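Local coordinates for glucanase (Clostridium thermocellum, PDB 5GXX), which probably hydrolyses internal beta-1,4 links of cellulose as a glycoside hydrolase family 9 endoglucanase of the cellulosome, at residues F17-Q22 and P27-V32; D37-D42 and G47-G52; L59-S64 and L96-A101; G368-K373 and K379-L384. The protein carries 1 engineered substitution. All coordinates share one frame; numbering follows the deposited sequence.

Contact 1: F17-Q22 and P27-V32; sequences FYECQQ and PEWNRV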
# COMPACT_ATOMS: atom_id res chain seq x y z
N PHE A 17 10.23 -22.62 -35.17
CA PHE A 17 10.47 -22.41 -33.74
C PHE A 17 11.66 -21.49 -33.47
O PHE A 17 11.55 -20.57 -32.64
CB PHE A 17 10.59 -23.75 -33.01
CG PHE A 17 11.09 -23.62 -31.59
CD1 PHE A 17 10.27 -23.18 -30.56
CD2 PHE A 17 12.40 -23.95 -31.29
CE1 PHE A 17 10.73 -23.06 -29.25
CE2 PHE A 17 12.88 -23.88 -29.96
CZ PHE A 17 12.05 -23.41 -28.94
N TYR A 18 12.79 -21.73 -34.14
CA TYR A 18 13.97 -20.91 -33.87
C TYR A 18 13.76 -19.43 -34.18
O TYR A 18 14.33 -18.57 -33.51
CB TYR A 18 15.21 -21.47 -34.57
CG TYR A 18 15.63 -22.78 -33.95
CD1 TYR A 18 16.40 -22.80 -32.79
CD2 TYR A 18 15.19 -23.99 -34.49
CE1 TYR A 18 16.73 -24.00 -32.18
CE2 TYR A 18 15.54 -25.20 -33.89
CZ TYR A 18 16.30 -25.19 -32.74
OH TYR A 18 16.69 -26.37 -32.15
N GLU A 19 12.91 -19.11 -35.16
CA GLU A 19 12.60 -17.70 -35.41
C GLU A 19 11.80 -17.06 -34.27
O GLU A 19 11.89 -15.86 -34.01
CB GLU A 19 11.84 -17.54 -36.73
CG GLU A 19 12.78 -17.85 -37.89
CD GLU A 19 12.11 -17.88 -39.26
OE1 GLU A 19 11.20 -17.09 -39.54
OE2 GLU A 19 12.53 -18.74 -40.06
N CYS A 20 11.00 -17.86 -33.57
CA CYS A 20 10.31 -17.39 -32.37
C CYS A 20 11.29 -17.07 -31.23
O CYS A 20 10.95 -16.31 -30.32
CB CYS A 20 9.35 -18.47 -31.89
SG CYS A 20 8.02 -18.82 -33.05
N GLN A 21 12.49 -17.64 -31.30
CA GLN A 21 13.49 -17.51 -30.24
C GLN A 21 14.48 -16.39 -30.49
O GLN A 21 15.36 -16.14 -29.66
CB GLN A 21 14.28 -18.81 -30.08
CG GLN A 21 13.43 -20.02 -29.72
CD GLN A 21 12.75 -19.87 -28.37
OE1 GLN A 21 11.60 -19.46 -28.30
NE2 GLN A 21 13.50 -20.13 -27.30
N GLN A 22 14.37 -15.72 -31.64
CA GLN A 22 15.40 -14.75 -32.01
C GLN A 22 15.41 -13.50 -31.15
O GLN A 22 14.37 -12.88 -30.91
CB GLN A 22 15.29 -14.37 -33.49
CG GLN A 22 15.70 -15.51 -34.41
CD GLN A 22 15.49 -15.17 -35.87
OE1 GLN A 22 14.74 -14.24 -36.21
NE2 GLN A 22 16.12 -15.96 -36.75
N PRO A 27 16.20 -10.53 -38.12
CA PRO A 27 16.54 -10.43 -39.54
C PRO A 27 15.30 -10.08 -40.34
O PRO A 27 14.17 -10.31 -39.87
CB PRO A 27 17.02 -11.85 -39.88
CG PRO A 27 16.30 -12.73 -38.94
CD PRO A 27 16.05 -11.93 -37.68
N GLU A 28 15.50 -9.51 -41.52
CA GLU A 28 14.41 -9.07 -42.38
C GLU A 28 13.44 -10.21 -42.65
O GLU A 28 12.24 -9.98 -42.83
CB GLU A 28 14.91 -8.47 -43.71
CG GLU A 28 15.84 -9.37 -44.54
CD GLU A 28 15.14 -10.33 -45.54
OE1 GLU A 28 13.91 -10.23 -45.80
OE2 GLU A 28 15.84 -11.21 -46.10
N TRP A 29 13.96 -11.43 -42.68
CA TRP A 29 13.17 -12.58 -43.08
C TRP A 29 12.44 -13.29 -41.93
O TRP A 29 11.81 -14.32 -42.16
CB TRP A 29 14.05 -13.58 -43.83
CG TRP A 29 15.37 -13.90 -43.16
CD1 TRP A 29 16.59 -13.37 -43.49
CD2 TRP A 29 15.62 -14.80 -42.05
NE1 TRP A 29 17.57 -13.88 -42.68
CE2 TRP A 29 17.01 -14.76 -41.80
CE3 TRP A 29 14.81 -15.63 -41.27
CZ2 TRP A 29 17.60 -15.52 -40.77
CZ3 TRP A 29 15.41 -16.42 -40.28
CH2 TRP A 29 16.79 -16.34 -40.04
N ASN A 30 12.51 -12.76 -40.71
CA ASN A 30 11.77 -13.36 -39.60
C ASN A 30 10.27 -13.41 -39.92
O ASN A 30 9.69 -12.39 -40.29
CB ASN A 30 11.99 -12.50 -38.35
CG ASN A 30 11.29 -13.07 -37.13
OD1 ASN A 30 10.11 -12.82 -36.92
ND2 ASN A 30 12.02 -13.82 -36.31
N ARG A 31 9.65 -14.57 -39.72
CA ARG A 31 8.28 -14.80 -40.17
C ARG A 31 7.26 -14.73 -39.05
O ARG A 31 6.10 -15.09 -39.24
CB ARG A 31 8.18 -16.19 -40.80
CG ARG A 31 8.97 -16.37 -42.10
CD ARG A 31 8.97 -17.83 -42.51
NE ARG A 31 9.85 -18.67 -41.69
CZ ARG A 31 9.91 -19.99 -41.75
NH1 ARG A 31 9.10 -20.66 -42.58
NH2 ARG A 31 10.76 -20.63 -40.97
N VAL A 32 7.68 -14.23 -37.89
CA VAL A 32 6.86 -14.32 -36.68
C VAL A 32 6.22 -12.96 -36.37
O VAL A 32 6.91 -12.04 -35.93
CB VAL A 32 7.69 -14.81 -35.48
CG1 VAL A 32 6.75 -15.16 -34.33
CG2 VAL A 32 8.53 -16.04 -35.85
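Carboxylate oxygen OE1 of E19 is gripped twice by R31. The backbone N of R31 donates to E19 OE1 over 3.0 Å, head-on to the C-O bond, while NE of R31 reaches the same oxygen on its syn side, also at 3.0 Å and nearly straight (165°). NH2 of R31 takes the second oxygen, OE2, at 2.7 Å, arriving from well above the carboxylate plane. The result is a side-on salt bridge whose flat groups are twisted 41° against each other. An extended glutamate and an arginine bent at chi3 (-74°) bring the two groups together. N91 of helix 85-101 also bonds to OE2, so both oxygens of this buried carboxylate are engaged, which would be expected to stabilise its charged form.

Beside it, the amide of N30 is held at both ends. Its ND2 donates to Q22 OE1 at 2.8 Å and to E19 O at 3.1 Å, both acceptors lying close to the amide plane; its OD1 accepts from V32 N at 3.0 Å. These three bonds fix the rotation of the amide. W29 turns its ring edge to E19 OE2, with P27 CG over the ring centre, and Q22 NE2 approaches W29 CH2 obliquely at 3.4 Å. V32 CG2 packs on E19 CB at 3.7 Å. A type I turn from P27 to N30 followed by the N30 Asx turn thus folds the loop back on the end of helix 7-20, within the helical (alpha/alpha)6 barrel characteristic of family 9.

Contact 2: D37-D42 and G47-G52; sequences DATMND and GWYDAG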
# COMPACT_ATOMS: atom_id res chain seq x y z
N ASP A 37 12.08 -6.61 -32.59
CA ASP A 37 13.38 -6.40 -31.96
C ASP A 37 13.21 -6.37 -30.44
O ASP A 37 12.26 -5.77 -29.91
CB ASP A 37 14.02 -5.08 -32.41
CG ASP A 37 14.49 -5.12 -33.85
OD1 ASP A 37 14.58 -6.21 -34.46
OD2 ASP A 37 14.77 -4.03 -34.40
N ALA A 38 14.10 -7.08 -29.76
CA ALA A 38 14.05 -7.18 -28.31
C ALA A 38 15.48 -7.25 -27.78
O ALA A 38 16.41 -7.61 -28.50
CB ALA A 38 13.25 -8.42 -27.88
N THR A 39 15.62 -6.88 -26.51
CA THR A 39 16.89 -6.88 -25.79
C THR A 39 18.01 -6.19 -26.57
O THR A 39 19.14 -6.67 -26.62
CB THR A 39 17.24 -8.26 -25.16
OG1 THR A 39 17.49 -9.25 -26.18
CG2 THR A 39 16.06 -8.77 -24.33
N MET A 40 17.67 -5.04 -27.15
CA MET A 40 18.58 -4.29 -28.00
C MET A 40 19.74 -3.65 -27.23
O MET A 40 20.69 -3.18 -27.84
CB MET A 40 17.83 -3.23 -28.82
CG MET A 40 16.96 -3.84 -29.92
SD MET A 40 17.83 -4.83 -31.15
CE MET A 40 18.74 -3.56 -32.02
N ASN A 41 19.65 -3.62 -25.90
CA ASN A 41 20.75 -3.15 -25.06
C ASN A 41 21.74 -4.24 -24.65
O ASN A 41 22.71 -4.00 -23.93
CB ASN A 41 20.21 -2.40 -23.84
CG ASN A 41 19.50 -1.11 -24.20
OD1 ASN A 41 19.80 -0.48 -25.22
ND2 ASN A 41 18.58 -0.68 -23.35
N ASP A 42 21.52 -5.47 -25.13
CA ASP A 42 22.42 -6.56 -24.77
C ASP A 42 23.85 -6.31 -25.25
O ASP A 42 24.08 -5.68 -26.29
CB ASP A 42 21.91 -7.88 -25.35
CG ASP A 42 20.75 -8.45 -24.57
OD1 ASP A 42 20.35 -7.88 -23.53
OD2 ASP A 42 20.23 -9.50 -25.02
N GLY A 47 21.34 -13.90 -31.75
CA GLY A 47 21.33 -15.21 -31.11
C GLY A 47 19.93 -15.57 -30.62
O GLY A 47 18.96 -14.88 -30.94
N TRP A 48 19.84 -16.66 -29.87
CA TRP A 48 18.53 -17.17 -29.44
C TRP A 48 18.33 -17.04 -27.94
O TRP A 48 19.26 -17.35 -27.19
CB TRP A 48 18.36 -18.65 -29.74
CG TRP A 48 18.36 -19.02 -31.20
CD1 TRP A 48 17.72 -18.37 -32.24
CD2 TRP A 48 19.04 -20.13 -31.80
NE1 TRP A 48 17.95 -19.03 -33.43
CE2 TRP A 48 18.77 -20.10 -33.19
CE3 TRP A 48 19.85 -21.16 -31.29
CZ2 TRP A 48 19.27 -21.06 -34.06
CZ3 TRP A 48 20.36 -22.11 -32.17
CH2 TRP A 48 20.06 -22.05 -33.54
N TYR A 49 17.11 -16.68 -27.53
CA TYR A 49 16.70 -16.92 -26.14
C TYR A 49 16.65 -18.43 -25.95
O TYR A 49 16.30 -19.19 -26.87
CB TYR A 49 15.34 -16.30 -25.83
CG TYR A 49 15.34 -14.83 -26.14
CD1 TYR A 49 16.29 -13.99 -25.56
CD2 TYR A 49 14.40 -14.27 -27.01
CE1 TYR A 49 16.32 -12.64 -25.84
CE2 TYR A 49 14.41 -12.91 -27.28
CZ TYR A 49 15.37 -12.11 -26.69
OH TYR A 49 15.40 -10.77 -27.02
N ASP A 50 17.01 -18.89 -24.76
CA ASP A 50 17.21 -20.33 -24.60
C ASP A 50 15.93 -21.16 -24.68
O ASP A 50 15.86 -22.16 -25.41
CB ASP A 50 17.91 -20.62 -23.27
CG ASP A 50 18.13 -22.10 -23.06
OD1 ASP A 50 18.90 -22.70 -23.84
OD2 ASP A 50 17.50 -22.65 -22.13
N ALA A 51 14.91 -20.73 -23.94
CA ALA A 51 13.76 -21.59 -23.71
C ALA A 51 12.54 -20.67 -23.72
O ALA A 51 12.40 -19.90 -24.67
CB ALA A 51 13.89 -22.39 -22.41
N GLY A 52 11.66 -20.76 -22.73
CA GLY A 52 10.54 -19.81 -22.64
C GLY A 52 10.89 -18.59 -21.83
O GLY A 52 10.01 -17.83 -21.42
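Y49 carries the contact from G47-G52, its hydroxyl meeting A38 and T39 of D37-D42. The run starts at G47, which has positive phi (73°). W48 faces the other way, its ring packing on M61, S64 and L68 of helix 58-75. Y49 then spans the gap: T39 and Y49 have CA atoms 10.0 Å apart, so the ring, which also meets H54 edge to face, bridges a wide separation. The Y49 hydroxyl donates to T39 OG1 at 2.7 Å, near the ring plane, and A38 CB sits at the same edge, 3.3 Å from Y49 OH. T39 OG1 occupies the position between its own backbone N and carbonyl carbon (chi1 66°), which presents it both to Y49 and to D42 OD2, 3.0 Å away. A type I turn from T39 to D42 brings that carboxylate round. D50 follows, bonded through OD2 to Y191 OH, then A51 and G52, whose O accepts from R364. The sequence D50-A51-G52-D53 matches the DAGD signature of family 9, consistent with a loop that lines the active-site cleft, as in related cellulases.

Contact 3: L59-S64 and L96-A101; sequences LPMAYS and LDYLVA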
# COMPACT_ATOMS: atom_id res chain seq x y z
N LEU A 59 26.13 -22.35 -23.93
CA LEU A 59 26.41 -23.79 -24.04
C LEU A 59 25.28 -24.49 -24.80
O LEU A 59 25.53 -25.09 -25.84
CB LEU A 59 26.76 -24.45 -22.70
CG LEU A 59 27.08 -25.95 -22.71
CD1 LEU A 59 28.21 -26.31 -23.67
CD2 LEU A 59 27.42 -26.40 -21.29
N PRO A 60 24.03 -24.46 -24.29
CA PRO A 60 22.98 -25.07 -25.12
C PRO A 60 22.72 -24.32 -26.43
O PRO A 60 22.24 -24.94 -27.39
CB PRO A 60 21.74 -25.04 -24.22
CG PRO A 60 22.01 -23.85 -23.30
CD PRO A 60 23.48 -23.98 -23.01
N MET A 61 23.04 -23.03 -26.52
CA MET A 61 22.80 -22.33 -27.76
C MET A 61 23.72 -22.86 -28.84
O MET A 61 23.27 -23.18 -29.95
CB MET A 61 22.99 -20.82 -27.63
CG MET A 61 22.30 -20.07 -28.77
SD MET A 61 22.89 -18.40 -29.08
CE MET A 61 22.63 -17.57 -27.52
N ALA A 62 25.00 -22.99 -28.48
CA ALA A 62 25.99 -23.48 -29.43
C ALA A 62 25.72 -24.95 -29.73
O ALA A 62 25.83 -25.36 -30.87
CB ALA A 62 27.39 -23.25 -28.89
N TYR A 63 25.31 -25.72 -28.73
CA TYR A 63 25.01 -27.14 -28.94
C TYR A 63 23.92 -27.24 -30.00
O TYR A 63 24.02 -28.03 -30.95
CB TYR A 63 24.56 -27.82 -27.64
CG TYR A 63 23.76 -29.09 -27.90
CD1 TYR A 63 24.40 -30.31 -28.09
CD2 TYR A 63 22.36 -29.04 -27.96
CE1 TYR A 63 23.68 -31.47 -28.34
CE2 TYR A 63 21.62 -30.21 -28.21
CZ TYR A 63 22.30 -31.40 -28.41
OH TYR A 63 21.61 -32.58 -28.66
N SER A 64 22.89 -26.42 -29.81
CA SER A 64 21.72 -26.42 -30.71
C SER A 64 22.17 -26.06 -32.12
O SER A 64 21.80 -26.73 -33.09
CB SER A 64 20.60 -25.49 -30.24
OG SER A 64 20.10 -25.87 -28.96
N LEU A 96 25.09 -18.69 -35.45
CA LEU A 96 26.53 -18.66 -35.67
C LEU A 96 27.06 -17.22 -35.66
O LEU A 96 28.13 -16.98 -35.10
CB LEU A 96 26.94 -19.37 -36.96
CG LEU A 96 26.62 -20.87 -36.92
CD1 LEU A 96 27.02 -21.54 -38.22
CD2 LEU A 96 27.23 -21.61 -35.73
N ASP A 97 26.32 -16.27 -36.23
CA ASP A 97 26.76 -14.87 -36.22
C ASP A 97 26.94 -14.37 -34.80
O ASP A 97 27.89 -13.65 -34.50
CB ASP A 97 25.80 -13.97 -37.01
CG ASP A 97 25.92 -14.18 -38.51
OD1 ASP A 97 26.89 -14.82 -38.95
OD2 ASP A 97 25.04 -13.70 -39.25
N TYR A 98 26.01 -14.73 -33.92
CA TYR A 98 26.09 -14.43 -32.50
C TYR A 98 27.33 -15.05 -31.85
O TYR A 98 28.02 -14.34 -31.12
CB TYR A 98 24.79 -14.78 -31.76
CG TYR A 98 24.92 -14.80 -30.25
CD1 TYR A 98 25.29 -15.96 -29.57
CD2 TYR A 98 24.68 -13.66 -29.48
CE1 TYR A 98 25.40 -15.99 -28.19
CE2 TYR A 98 24.79 -13.68 -28.10
CZ TYR A 98 25.16 -14.84 -27.47
OH TYR A 98 25.29 -14.90 -26.10
N LEU A 99 27.63 -16.31 -32.13
CA LEU A 99 28.80 -16.94 -31.51
C LEU A 99 30.08 -16.21 -31.91
O LEU A 99 30.96 -15.99 -31.06
CB LEU A 99 28.91 -18.42 -31.86
CG LEU A 99 27.72 -19.29 -31.46
CD1 LEU A 99 27.99 -20.76 -31.77
CD2 LEU A 99 27.41 -19.09 -29.97
N VAL A 100 30.18 -15.81 -33.17
CA VAL A 100 31.28 -14.97 -33.64
C VAL A 100 31.33 -13.63 -32.90
O VAL A 100 32.41 -13.19 -32.48
CB VAL A 100 31.26 -14.78 -35.18
CG1 VAL A 100 32.27 -13.71 -35.68
CG2 VAL A 100 31.60 -16.09 -35.86
N ALA A 101 30.16 -13.00 -32.73
CA ALA A 101 30.10 -11.70 -32.08
C ALA A 101 30.48 -11.73 -30.60
O ALA A 101 30.78 -10.69 -30.01
CB ALA A 101 28.73 -11.04 -32.29
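M61 and Y98 cross at about a right angle, the thioether lying obliquely against the phenol ring. SD of M61 is 4.2 Å from the centroid of the Y98 ring and 45° off the ring normal, a Met-aromatic contact. The terminal methyl comes closer still, with M61 CE 3.3 Å from Y98 CE1, a tight approach. The methionine gets there with CG opposite its backbone N (chi1 -161°) and a bend at chi3 (-58°), which folds the methyl along the CE1 side of the ring. The ring itself is tethered at its far end, where Y98 OH bonds to N58 OD1 at the start of helix 58-75. One residue on in each segment, contact is purely apolar: the CD1 branch of L99 touches A62 CB at 3.9 Å, and these two residues have the nearest CA atoms, 7.4 Å apart. No hydrogen bond crosses between the segments, so van der Waals and sulfur-aromatic contacts carry the interface.

Helix 58-75 thereby lies against helix 85-101 in the barrel wall. Helix 142-158 touches both, Q147 meeting A62 and A151 meeting L99. Beyond them, Y171 of helix 162-178 bonds to L99 O, and S64 packs on helix 412-429.

Contact 4: G368-K373 and K379-L384; sequences GTWLDK and KHRHVL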
# COMPACT_ATOMS: atom_id res chain seq x y z
N GLY A 368 1.94 -14.11 -23.99
CA GLY A 368 1.47 -12.75 -24.18
C GLY A 368 0.70 -12.18 -23.00
O GLY A 368 -0.37 -11.61 -23.19
N THR A 369 1.23 -12.32 -21.79
CA THR A 369 0.62 -11.61 -20.67
C THR A 369 0.91 -10.11 -20.67
O THR A 369 1.76 -9.59 -21.41
CB THR A 369 1.00 -12.25 -19.33
OG1 THR A 369 0.13 -11.75 -18.31
CG2 THR A 369 2.45 -11.93 -19.00
N TRP A 370 0.16 -9.39 -19.83
CA TRP A 370 0.42 -7.98 -19.56
C TRP A 370 0.70 -7.70 -18.10
O TRP A 370 1.01 -6.56 -17.73
CB TRP A 370 -0.74 -7.10 -20.03
CG TRP A 370 -2.11 -7.55 -19.57
CD1 TRP A 370 -2.83 -7.07 -18.50
CD2 TRP A 370 -2.91 -8.59 -20.15
NE1 TRP A 370 -4.05 -7.72 -18.41
CE2 TRP A 370 -4.11 -8.67 -19.40
CE3 TRP A 370 -2.75 -9.44 -21.26
CZ2 TRP A 370 -5.13 -9.58 -19.70
CZ3 TRP A 370 -3.77 -10.35 -21.55
CH2 TRP A 370 -4.94 -10.42 -20.77
N LEU A 371 0.60 -8.72 -17.25
CA LEU A 371 0.68 -8.40 -15.82
C LEU A 371 1.44 -9.40 -14.96
O LEU A 371 1.12 -9.59 -13.78
CB LEU A 371 -0.69 -8.02 -15.23
CG LEU A 371 -1.91 -8.89 -15.55
CD1 LEU A 371 -1.62 -10.36 -15.68
CD2 LEU A 371 -3.03 -8.64 -14.55
N ASP A 372 2.48 -9.97 -15.55
CA ASP A 372 3.41 -10.83 -14.82
C ASP A 372 2.66 -11.98 -14.12
O ASP A 372 2.83 -12.24 -12.93
CB ASP A 372 4.26 -9.97 -13.86
CG ASP A 372 5.40 -10.74 -13.23
OD1 ASP A 372 5.80 -11.79 -13.76
OD2 ASP A 372 5.92 -10.29 -12.18
N LYS A 373 1.79 -12.64 -14.88
CA LYS A 373 1.08 -13.83 -14.40
C LYS A 373 1.07 -14.89 -15.49
O LYS A 373 1.01 -14.60 -16.68
CB LYS A 373 -0.39 -13.54 -14.06
CG LYS A 373 -0.60 -12.64 -12.85
CD LYS A 373 -2.08 -12.52 -12.53
CE LYS A 373 -2.27 -12.17 -11.05
NZ LYS A 373 -3.70 -11.87 -10.73
N LYS A 379 -5.62 -18.47 -22.23
CA LYS A 379 -5.16 -19.08 -23.48
C LYS A 379 -3.99 -18.28 -24.02
O LYS A 379 -3.96 -17.05 -23.89
CB LYS A 379 -6.29 -19.09 -24.53
CG LYS A 379 -7.41 -20.06 -24.20
CD LYS A 379 -8.57 -19.90 -25.17
CE LYS A 379 -9.73 -20.83 -24.79
NZ LYS A 379 -9.51 -22.23 -25.25
N HIS A 380 -3.02 -18.97 -24.60
CA HIS A 380 -1.90 -18.25 -25.23
C HIS A 380 -2.40 -17.39 -26.38
O HIS A 380 -3.26 -17.80 -27.19
CB HIS A 380 -0.88 -19.23 -25.83
CG HIS A 380 0.07 -19.80 -24.82
ND1 HIS A 380 -0.29 -19.98 -23.50
CD2 HIS A 380 1.35 -20.21 -24.93
CE1 HIS A 380 0.73 -20.50 -22.84
NE2 HIS A 380 1.73 -20.65 -23.68
N ARG A 381 -1.82 -16.20 -26.49
CA ARG A 381 -2.16 -15.31 -27.59
C ARG A 381 -1.49 -15.68 -28.91
O ARG A 381 -2.00 -15.29 -29.98
CB ARG A 381 -1.89 -13.85 -27.21
CG ARG A 381 -2.88 -13.40 -26.13
CD ARG A 381 -2.42 -12.12 -25.44
NE ARG A 381 -3.08 -10.91 -25.91
CZ ARG A 381 -2.73 -9.68 -25.53
NH1 ARG A 381 -1.70 -9.49 -24.72
NH2 ARG A 381 -3.39 -8.64 -26.02
N HIS A 382 -0.40 -16.44 -28.84
CA HIS A 382 0.38 -16.81 -30.03
C HIS A 382 0.63 -18.30 -30.13
O HIS A 382 0.63 -18.99 -29.12
CB HIS A 382 1.72 -16.07 -30.06
CG HIS A 382 1.57 -14.62 -29.73
ND1 HIS A 382 0.82 -13.77 -30.53
CD2 HIS A 382 1.99 -13.89 -28.67
CE1 HIS A 382 0.80 -12.57 -29.96
NE2 HIS A 382 1.53 -12.61 -28.86
N VAL A 383 0.86 -18.76 -31.36
CA VAL A 383 1.13 -20.18 -31.60
C VAL A 383 2.63 -20.39 -31.73
O VAL A 383 3.25 -19.88 -32.66
CB VAL A 383 0.47 -20.68 -32.90
CG1 VAL A 383 0.68 -22.19 -33.06
CG2 VAL A 383 -1.01 -20.38 -32.85
N LEU A 384 3.20 -21.13 -30.79
CA LEU A 384 4.64 -21.42 -30.83
C LEU A 384 4.92 -22.63 -31.74
O LEU A 384 5.37 -23.71 -31.32
CB LEU A 384 5.17 -21.66 -29.40
CG LEU A 384 6.69 -21.79 -29.23
CD1 LEU A 384 7.42 -20.45 -29.40
CD2 LEU A 384 6.97 -22.34 -27.83
O HOH W 1 0.22 -7.80 -23.28
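G368 and R381 bring their CA atoms to 5.6 Å where the chain leaves helix 364-367, G368 having positive phi as the first residue past it. Carbonyl O of G368 accepts from NH1 of R381 at 2.9 Å. That bond is nearly straight (162°), with the oxygen close to the guanidinium plane but the nitrogen tilted from the carbonyl plane. The arginine chain bends at chi3 (100°), and this turns NH1 back to the glycine. CD of R381 also comes within 3.1 Å of G368 O.

W370 CZ3 lies over one guanidinium face, 3.8 Å above its plane and toward the rim. The ring and guanidinium planes stand 77° apart, so this is no parallel stack. These two parts of the loop between helix 364-367 and helix 412-429 face the beta-rich module that follows the family 9 catalytic part: NH2 of R381 bonds to R470 O and forms a salt bridge with D444, while W370 meets Y548 edge to face. A water lies 2.9 Å from R381 NH1 and 3.0 Å from T369 O, joining arginine and loop indirectly. On the same loop T369 OG1 accepts from L371 N, an ST turn. H382, with R381 CB over its ring centre, stacks on W34.

In the fold
Contact 3 and contact 2 are buried, while contacts 1 and 4 are only partly so. Their chemistry differs accordingly: contact 3 joins two barrel helices by apolar and sulfur-aromatic touching, contact 2 rests on one hydroxyl bond, and contacts 1 and 4 use arginines, one on a carboxylate and the other on a backbone carbonyl. Contacts 1 and 2 meet directly, Q21 O lying 2.8 Å from Y49 N. W48 O also lies near M61 CE of contact 3, so contact 2 touches both the end of helix 7-20 and helix 58-75. L384 of contact 4 packs on F17 and C20 of contact 1, whereas contacts 3 and 4 have centres about 27 Å apart.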